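Local coordinates for lipoprotein (Bacillus anthracis, PDB 4JG9), which is of unknown function but, as a putative lipoprotein, is probably tethered to the cell membrane and may bind lipid, at residues Ile90-Leu95 / Leu145-Pro150; Gly102-Ile107 / Trp130-Thr135. All blocks are in the same frame, centred on the assembly; numbering follows the deposited sequence.

Contact 1. Residues Ile90-Leu95 / Leu145-Pro150; sequences IMWYFL and LTMSLP
Trp92 offers two different surfaces to the strand beside it: Leu145 lies over one face of the indole, and the selenium of Met147 sits at its edge. The CD1 methyl of Leu145 stands 3.6 Å from the centroid of the five-membered ring of Trp92 and only 12° off the ring normal, a CH-pi contact on the pyrrole side of the indole rather than over its middle, in which the two side chains cross at about a right angle. Met147, a selenomethionine here, makes a Met-aromatic contact near the ring plane, with SE 3.7 Å from Trp92 NE1. Its chain bends at the last torsion (chi3 -73°), which turns CE toward Ile90, 3.3 Å from its CD1. Beneath these side chains Ile90 and Leu145 form an antiparallel hydrogen-bonded pair: Ile90 N gives an almost straight bond of 2.7 Å to Leu145 O, and Leu145 N returns one of 3.0 Å to Ile90 O. This joins strand 142-147, outermost of its sheet within the chain, to strand 88-94, while Met77 of the next strand flanks Ile90 and Trp92, and Leu157 and Ile159 of the other sheet also meet Trp92. All four touching residues are buried; the hydrogen bonds across this contact are both between backbone groups, and the side chains probably cohere by dispersion, to which the deposited selenium may add.

Contact 2. Residues Gly102-Ile107 / Trp130-Thr135; sequences GKLSII and WTTSNT
Gly102 lies against Thr135, whose CG2 is 3.7 Å from Gly102 CA. At the backbone angles of Gly102 (phi 152°, psi 174°) a CB would be pressed against the preceding carbonyl oxygen. Lys103 then reaches over the corner that the other segment turns at Ser133 and Asn134. Its chain bends at chi2 (-68°, placing CD), and NZ is gripped twice, by Thr135 OG1 at 2.8 Å and by Ser133 O at 3.0 Å; nearer the backbone, its CB packs on Thr131 CG2. Leu104 is bonded through both of its peptide groups. Its carbonyl oxygen takes the N-H of Thr132 at 2.7 Å, whereas its own N-H goes to a side chain, Thr132 OG1, at 3.1 Å. That hydroxyl lies between the backbone N and the carbonyl carbon of Thr132, and it donates in turn to Asn134 O, in the carbonyl plane. Ser105 pairs with Thr131 in antiparallel, non-hydrogen-bonded fashion, their hydroxyl oxygens OG and OG1 2.7 Å apart; Glu127 of the second subunit also binds Thr131 OG1. Farther on, Ile106 N meets Trp130 O at 2.9 Å, nearly in line with the carbonyl bond, and Ile107 CG1 touches Trp130 CE3 obliquely. Trp130 NE1 bonds to Pro128 O of the second subunit. Backbone bonds hold the middle of the pair, while at the corner the Thr132 hydroxyl stands in for a backbone acceptor and the lysine, probably charged, ties Ser133 to Thr135; the Trp130 end joins the subunit interface.

The two contacts show how an all-beta chain can build one core from two antiparallel sheets. Contact 1 joins strands 88-94 and 142-147 of one sheet; contact 2 joins strands 102-110 and 131-136 of the other, and their centres lie 11 Å apart. Along the chain contact 2 is nested inside the loop closed by contact 1, since 102-110 follows 88-94 and 131-136 precedes 142-147. Their side chains meet between the sheets: Trp92 CZ2 is 3.9 Å from Ile106 CD1, and Leu145 also packs on Leu104, Ile106 and Thr132. Both contacts lie in the DUF4871 region, and both segment pairs touch the second subunit, contact 1 through the loop after its strand, at Ser148 and Pro150.

Contact 1. Residues Ile90-Leu95 / Leu145-Pro150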
loop_
_atom_site.group_PDB
_atom_site.type_symbol
_atom_site.label_atom_id
_atom_site.label_comp_id
_atom_site.label_asym_id
_atom_site.label_seq_id
_atom_site.Cartn_x
_atom_site.Cartn_y
_atom_site.Cartn_z
ATOM N N ILE A 90 10.914 -15.922 1.633
ATOM C CA ILE A 90 10.728 -17.045 0.733
ATOM C C ILE A 90 11.478 -16.838 -0.567
ATOM O O ILE A 90 11.410 -15.780 -1.188
ATOM C CB ILE A 90 9.236 -17.303 0.464
ATOM C CG1 ILE A 90 8.562 -17.668 1.790
ATOM C CG2 ILE A 90 9.063 -18.435 -0.549
ATOM C CD1 ILE A 90 7.087 -17.955 1.724
HETATM N N MSE A 91 12.230 -17.855 -0.959
HETATM C CA MSE A 91 13.001 -17.752 -2.173
HETATM C C MSE A 91 12.106 -17.833 -3.414
HETATM O O MSE A 91 11.272 -18.738 -3.549
HETATM C CB MSE A 91 14.114 -18.798 -2.179
HETATM C CG MSE A 91 15.451 -18.239 -1.645
HETATM SE SE MSE A 91 16.321 -17.210 -3.070
HETATM C CE MSE A 91 15.682 -18.419 -4.448
ATOM N N TRP A 92 12.259 -16.855 -4.301
ATOM C CA TRP A 92 11.526 -16.859 -5.558
ATOM C C TRP A 92 12.447 -17.266 -6.698
ATOM O O TRP A 92 13.650 -16.981 -6.663
ATOM C CB TRP A 92 10.899 -15.499 -5.822
ATOM C CG TRP A 92 9.632 -15.319 -5.069
ATOM C CD1 TRP A 92 9.491 -15.237 -3.709
ATOM C CD2 TRP A 92 8.317 -15.196 -5.618
ATOM N NE1 TRP A 92 8.166 -15.082 -3.377
ATOM C CE2 TRP A 92 7.422 -15.045 -4.529
ATOM C CE3 TRP A 92 7.805 -15.197 -6.920
ATOM C CZ2 TRP A 92 6.044 -14.895 -4.703
ATOM C CZ3 TRP A 92 6.427 -15.048 -7.093
ATOM C CH2 TRP A 92 5.566 -14.898 -5.987
ATOM N N TYR A 93 11.880 -17.942 -7.696
ATOM C CA TYR A 93 12.663 -18.487 -8.799
ATOM C C TYR A 93 12.114 -18.037 -10.144
ATOM O O TYR A 93 10.912 -18.191 -10.421
ATOM C CB TYR A 93 12.666 -20.019 -8.735
ATOM C CG TYR A 93 13.299 -20.589 -7.490
ATOM C CD1 TYR A 93 12.559 -20.753 -6.325
ATOM C CD2 TYR A 93 14.632 -20.984 -7.480
ATOM C CE1 TYR A 93 13.136 -21.291 -5.177
ATOM C CE2 TYR A 93 15.217 -21.517 -6.340
ATOM C CZ TYR A 93 14.464 -21.673 -5.193
ATOM O OH TYR A 93 15.033 -22.202 -4.053
ATOM N N PHE A 94 13.006 -17.514 -10.986
ATOM C CA PHE A 94 12.630 -17.002 -12.300
ATOM C C PHE A 94 13.022 -17.990 -13.377
ATOM O O PHE A 94 14.113 -17.904 -13.940
ATOM C CB PHE A 94 13.264 -15.629 -12.526
ATOM C CG PHE A 94 13.001 -14.679 -11.403
ATOM C CD1 PHE A 94 11.739 -14.148 -11.216
ATOM C CD2 PHE A 94 14.000 -14.356 -10.505
ATOM C CE1 PHE A 94 11.482 -13.302 -10.171
ATOM C CE2 PHE A 94 13.750 -13.508 -9.458
ATOM C CZ PHE A 94 12.491 -12.980 -9.289
ATOM N N LEU A 95 12.111 -18.925 -13.639
ATOM C CA LEU A 95 12.352 -20.076 -14.494
ATOM C C LEU A 95 12.351 -19.699 -15.958
ATOM O O LEU A 95 13.041 -20.319 -16.774
ATOM C CB LEU A 95 11.283 -21.142 -14.236
ATOM C CG LEU A 95 10.979 -21.406 -12.755
ATOM C CD1 LEU A 95 9.786 -22.326 -12.606
ATOM C CD2 LEU A 95 12.197 -22.021 -12.064
ATOM N N LEU A 145 12.382 -12.996 -1.040
ATOM C CA LEU A 145 11.374 -11.994 -0.740
ATOM C C LEU A 145 10.713 -12.300 0.594
ATOM O O LEU A 145 10.283 -13.435 0.851
ATOM C CB LEU A 145 10.304 -11.984 -1.829
ATOM C CG LEU A 145 10.789 -11.639 -3.234
ATOM C CD1 LEU A 145 9.625 -11.707 -4.221
ATOM C CD2 LEU A 145 11.427 -10.267 -3.235
ATOM N N THR A 146 10.616 -11.291 1.445
ATOM C CA THR A 146 9.948 -11.472 2.724
ATOM C C THR A 146 8.490 -11.050 2.592
ATOM O O THR A 146 8.182 -9.908 2.212
ATOM C CB THR A 146 10.653 -10.689 3.842
ATOM O OG1 THR A 146 12.016 -11.124 3.928
ATOM C CG2 THR A 146 9.983 -10.931 5.182
HETATM N N MSE A 147 7.593 -11.981 2.900
HETATM C CA MSE A 147 6.170 -11.756 2.686
HETATM C C MSE A 147 5.368 -11.960 3.946
HETATM O O MSE A 147 5.806 -12.650 4.866
HETATM C CB MSE A 147 5.639 -12.722 1.629
HETATM C CG MSE A 147 6.427 -12.738 0.340
HETATM SE SE MSE A 147 5.622 -13.901 -1.020
HETATM C CE MSE A 147 6.064 -15.553 -0.282
ATOM N N SER A 148 4.166 -11.390 3.963
ATOM C CA SER A 148 3.223 -11.621 5.040
ATOM C C SER A 148 1.798 -11.433 4.519
ATOM O O SER A 148 1.530 -10.474 3.802
ATOM C CB SER A 148 3.507 -10.665 6.203
ATOM O OG SER A 148 2.728 -11.009 7.343
ATOM N N LEU A 149 0.908 -12.365 4.856
ATOM C CA LEU A 149 -0.516 -12.264 4.530
ATOM C C LEU A 149 -1.317 -12.040 5.808
ATOM O O LEU A 149 -1.060 -12.687 6.828
ATOM C CB LEU A 149 -1.024 -13.533 3.842
ATOM C CG LEU A 149 -0.766 -13.745 2.344
ATOM C CD1 LEU A 149 -1.023 -12.441 1.603
ATOM C CD2 LEU A 149 0.629 -14.275 2.081
ATOM N N PRO A 150 -2.288 -11.119 5.763
ATOM C CA PRO A 150 -3.022 -10.700 6.963
ATOM C C PRO A 150 -3.960 -11.740 7.564
ATOM O O PRO A 150 -4.263 -11.628 8.748
ATOM C CB PRO A 150 -3.831 -9.486 6.482
ATOM C CG PRO A 150 -3.921 -9.636 5.003
ATOM C CD PRO A 150 -2.660 -10.333 4.573
#

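Contact 2. Residues Gly102-Ile107 / Trp130-Thr135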
loop_
_atom_site.group_PDB
_atom_site.type_symbol
_atom_site.label_atom_id
_atom_site.label_comp_id
_atom_site.label_asym_id
_atom_site.label_seq_id
_atom_site.Cartn_x
_atom_site.Cartn_y
_atom_site.Cartn_z
ATOM N N GLY A 102 12.686 -5.581 -15.339
ATOM C CA GLY A 102 11.955 -4.539 -14.629
ATOM C C GLY A 102 11.812 -4.779 -13.135
ATOM O O GLY A 102 12.181 -5.838 -12.630
ATOM N N LYS A 103 11.263 -3.809 -12.414
ATOM C CA LYS A 103 10.983 -4.049 -11.007
ATOM C C LYS A 103 9.841 -5.063 -10.932
ATOM O O LYS A 103 8.956 -5.095 -11.798
ATOM C CB LYS A 103 10.550 -2.767 -10.285
ATOM C CG LYS A 103 11.437 -1.569 -10.472
ATOM C CD LYS A 103 12.787 -1.714 -9.835
ATOM C CE LYS A 103 13.461 -0.339 -9.830
ATOM N NZ LYS A 103 14.934 -0.475 -9.761
ATOM N N LEU A 104 9.853 -5.881 -9.891
ATOM C CA LEU A 104 8.827 -6.908 -9.723
ATOM C C LEU A 104 7.749 -6.442 -8.762
ATOM O O LEU A 104 8.053 -5.982 -7.654
ATOM C CB LEU A 104 9.458 -8.202 -9.199
ATOM C CG LEU A 104 8.537 -9.385 -8.924
ATOM C CD1 LEU A 104 8.132 -10.059 -10.218
ATOM C CD2 LEU A 104 9.241 -10.369 -8.014
ATOM N N SER A 105 6.494 -6.549 -9.187
ATOM C CA SER A 105 5.366 -6.218 -8.317
ATOM C C SER A 105 4.497 -7.436 -8.012
ATOM O O SER A 105 4.263 -8.297 -8.869
ATOM C CB SER A 105 4.483 -5.119 -8.931
ATOM O OG SER A 105 5.223 -3.968 -9.298
ATOM N N ILE A 106 4.023 -7.500 -6.778
ATOM C CA ILE A 106 3.080 -8.523 -6.390
ATOM C C ILE A 106 1.880 -7.872 -5.728
ATOM O O ILE A 106 2.015 -7.189 -4.718
ATOM C CB ILE A 106 3.679 -9.518 -5.407
ATOM C CG1 ILE A 106 4.807 -10.300 -6.073
ATOM C CG2 ILE A 106 2.602 -10.488 -4.933
ATOM C CD1 ILE A 106 5.661 -11.034 -5.088
ATOM N N ILE A 107 0.705 -8.093 -6.304
ATOM C CA ILE A 107 -0.538 -7.562 -5.769
ATOM C C ILE A 107 -1.450 -8.724 -5.400
ATOM O O ILE A 107 -1.861 -9.486 -6.274
ATOM C CB ILE A 107 -1.248 -6.704 -6.812
ATOM C CG1 ILE A 107 -0.332 -5.558 -7.271
ATOM C CG2 ILE A 107 -2.570 -6.187 -6.270
ATOM C CD1 ILE A 107 -1.017 -4.565 -8.191
ATOM N N TRP A 130 4.378 -2.781 -2.745
ATOM C CA TRP A 130 3.849 -3.463 -3.921
ATOM C C TRP A 130 4.979 -4.077 -4.719
ATOM O O TRP A 130 4.822 -5.142 -5.336
ATOM C CB TRP A 130 3.125 -2.482 -4.854
ATOM C CG TRP A 130 2.060 -1.627 -4.217
ATOM C CD1 TRP A 130 2.184 -0.326 -3.814
ATOM C CD2 TRP A 130 0.702 -2.002 -3.948
ATOM N NE1 TRP A 130 0.982 0.130 -3.306
ATOM C CE2 TRP A 130 0.063 -0.884 -3.369
ATOM C CE3 TRP A 130 -0.036 -3.176 -4.143
ATOM C CZ2 TRP A 130 -1.281 -0.903 -2.976
ATOM C CZ3 TRP A 130 -1.375 -3.195 -3.742
ATOM C CH2 TRP A 130 -1.978 -2.060 -3.165
ATOM N N THR A 131 6.111 -3.376 -4.724
ATOM C CA THR A 131 7.143 -3.580 -5.730
ATOM C C THR A 131 8.546 -3.685 -5.145
ATOM O O THR A 131 8.898 -2.949 -4.228
ATOM C CB THR A 131 7.090 -2.397 -6.725
ATOM O OG1 THR A 131 5.776 -2.322 -7.293
ATOM C CG2 THR A 131 8.137 -2.526 -7.837
ATOM N N THR A 132 9.366 -4.580 -5.688
ATOM C CA THR A 132 10.739 -4.707 -5.214
ATOM C C THR A 132 11.505 -3.438 -5.536
ATOM O O THR A 132 11.155 -2.741 -6.489
ATOM C CB THR A 132 11.459 -5.867 -5.892
ATOM O OG1 THR A 132 11.496 -5.648 -7.316
ATOM C CG2 THR A 132 10.740 -7.189 -5.580
ATOM N N SER A 133 12.539 -3.121 -4.757
ATOM C CA SER A 133 13.341 -1.943 -5.090
ATOM C C SER A 133 14.319 -2.292 -6.181
ATOM O O SER A 133 14.831 -1.411 -6.880
ATOM C CB SER A 133 14.100 -1.380 -3.889
ATOM O OG SER A 133 15.015 -2.319 -3.371
ATOM N N ASN A 134 14.576 -3.585 -6.349
ATOM C CA ASN A 134 15.557 -4.008 -7.348
ATOM C C ASN A 134 14.919 -4.400 -8.673
ATOM O O ASN A 134 13.739 -4.766 -8.737
ATOM C CB ASN A 134 16.392 -5.162 -6.805
ATOM C CG ASN A 134 15.569 -6.410 -6.583
ATOM O OD1 ASN A 134 14.675 -6.433 -5.730
ATOM N ND2 ASN A 134 15.889 -7.468 -7.326
ATOM N N THR A 135 15.712 -4.322 -9.732
ATOM C CA THR A 135 15.262 -4.652 -11.073
ATOM C C THR A 135 15.696 -6.068 -11.380
ATOM O O THR A 135 16.861 -6.407 -11.166
ATOM C CB THR A 135 15.927 -3.717 -12.096
ATOM O OG1 THR A 135 15.649 -2.353 -11.762
ATOM C CG2 THR A 135 15.458 -4.030 -13.509
#